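Local coordinates for probable transcriptional regulator (Pseudomonas aeruginosa PAO1, PDB 2GEN), which probably binds DNA through an N-terminal helix-turn-helix as a TetR-family transcriptional regulator, at the interface of chains A and B. Numbering follows the deposited sequence. Chains: chain A/B, probable transcriptional regulator.

The interface of chains A and B. Residues chain A 183, 186-187, 190-191; chain B 146-147, 156, 191.
B:Arg146, in the loop ahead of helix 150-169, lays its side chain across one side of helix 181-192 of chain A. From CB the chain runs extended through CG to CD, where CD brushes methyl CG2 of A:Val187, then bends at chi3 (-94°) to turn the guanidinium along the helix. NE faces A:Leu183, whose CD1 comes tip to tip at 3.8 Å. Over one face of the guanidinium, toward its rim, sits A:Val187 CG2, 3.7 Å above the plane. NH2 meets the aliphatic part of A:Gln186, with CG at 3.5 Å, the two side chains crossing at about a right angle. NH1 reaches A:Asp190 OD2 at 3.3 Å, a salt bridge with a weak, bent hydrogen bond (134° at H), the carboxylate and guanidinium planes being 40° apart. The same OD2 accepts a straighter bond from A:Gln186 NE2 (3.1 Å), which comes from above the carboxylate plane and may steady the acid for the arginine. The other methyl of A:Val187, CG1, points at B:Ser191 CB and, tip to tip, at B:Val156 CG2 (4.0 Å). Beside them, on the two-fold axis with water 1, A:Ser191 and B:Ser191 face each other, modelled too close for direct contact to be interpreted; each OG lies 2.8 Å from the water, and A:Ser191 OG donates to A:Val187 O. The B:Arg146 contacts recur with chains exchanged; this mixed apolar and charged patch likely helps hold the dimer typical of TetR regulators.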
loop_
_atom_site.group_PDB
_atom_site.type_symbol
_atom_site.label_atom_id
_atom_site.label_comp_id
_atom_site.label_asym_id
_atom_site.label_seq_id
_atom_site.Cartn_x
_atom_site.Cartn_y
_atom_site.Cartn_z
ATOM N N LEU A 183 12.521 -11.361 10.313
ATOM C CA LEU A 183 12.525 -10.040 10.897
ATOM C C LEU A 183 11.104 -9.453 10.997
ATOM O O LEU A 183 10.728 -8.993 12.096
ATOM C CB LEU A 183 13.394 -9.131 10.049
ATOM C CG LEU A 183 13.519 -7.722 10.570
ATOM C CD1 LEU A 183 14.229 -7.710 11.924
ATOM C CD2 LEU A 183 14.247 -6.932 9.496
ATOM N N GLN A 186 8.973 -11.257 13.593
ATOM C CA GLN A 186 9.442 -10.924 14.928
ATOM C C GLN A 186 9.018 -9.508 15.320
ATOM O O GLN A 186 8.535 -9.275 16.427
ATOM C CB GLN A 186 10.963 -11.009 14.985
ATOM C CG GLN A 186 11.416 -10.768 16.404
ATOM C CD GLN A 186 10.981 -11.850 17.359
ATOM O OE1 GLN A 186 11.112 -13.049 17.055
ATOM N NE2 GLN A 186 10.422 -11.442 18.518
ATOM N N VAL A 187 9.188 -8.551 14.409
ATOM C CA VAL A 187 8.814 -7.190 14.679
ATOM C C VAL A 187 7.311 -7.069 14.894
ATOM O O VAL A 187 6.895 -6.333 15.771
ATOM C CB VAL A 187 9.198 -6.278 13.575
ATOM C CG1 VAL A 187 8.514 -4.910 13.768
ATOM C CG2 VAL A 187 10.790 -6.164 13.500
ATOM N N ASP A 190 6.714 -8.289 18.398
ATOM C CA ASP A 190 7.229 -7.303 19.341
ATOM C C ASP A 190 6.466 -5.965 19.376
ATOM O O ASP A 190 6.410 -5.306 20.448
ATOM C CB ASP A 190 8.739 -7.084 19.089
ATOM C CG ASP A 190 9.552 -8.218 19.590
ATOM O OD1 ASP A 190 9.160 -8.879 20.581
ATOM O OD2 ASP A 190 10.656 -8.437 19.033
ATOM N N SER A 191 5.855 -5.595 18.248
ATOM C CA SER A 191 5.146 -4.342 18.117
ATOM C C SER A 191 3.811 -4.400 18.831
ATOM O O SER A 191 3.373 -3.390 19.353
ATOM C CB SER A 191 4.910 -3.962 16.669
ATOM O OG SER A 191 6.156 -3.724 16.042
ATOM N N ARG B 146 17.484 -1.726 16.544
ATOM C CA ARG B 146 17.604 -3.160 16.298
ATOM C C ARG B 146 18.159 -3.412 14.878
ATOM O O ARG B 146 17.869 -2.668 13.917
ATOM C CB ARG B 146 16.257 -3.849 16.583
ATOM C CG ARG B 146 15.425 -4.126 15.380
ATOM C CD ARG B 146 14.157 -4.998 15.712
ATOM N NE ARG B 146 14.439 -6.415 15.483
ATOM C CZ ARG B 146 13.734 -7.444 15.964
ATOM N NH1 ARG B 146 12.656 -7.258 16.748
ATOM N NH2 ARG B 146 14.132 -8.679 15.655
ATOM N N GLU B 147 18.978 -4.452 14.733
ATOM C CA GLU B 147 19.660 -4.719 13.443
ATOM C C GLU B 147 18.671 -5.179 12.375
ATOM O O GLU B 147 17.932 -6.148 12.582
ATOM C CB GLU B 147 20.775 -5.779 13.590
ATOM C CG GLU B 147 21.697 -5.622 14.827
ATOM C CD GLU B 147 23.012 -6.407 14.688
ATOM O OE1 GLU B 147 22.978 -7.575 14.208
ATOM O OE2 GLU B 147 24.087 -5.846 15.044
ATOM N N VAL B 156 9.174 -1.036 8.171
ATOM C CA VAL B 156 8.638 -1.116 9.542
ATOM C C VAL B 156 8.219 0.240 10.060
ATOM O O VAL B 156 7.117 0.361 10.603
ATOM C CB VAL B 156 9.310 -2.089 10.631
ATOM C CG1 VAL B 156 10.180 -3.236 10.077
ATOM C CG2 VAL B 156 9.608 -1.524 11.965
ATOM N N SER B 191 9.296 -0.437 17.663
ATOM C CA SER B 191 9.556 -1.511 16.731
ATOM C C SER B 191 11.003 -1.498 16.283
ATOM O O SER B 191 11.559 -2.555 16.040
ATOM C CB SER B 191 8.665 -1.442 15.508
ATOM O OG SER B 191 7.320 -1.641 15.901
HETATM O O HOH W 1 5.757 -2.292 13.646
#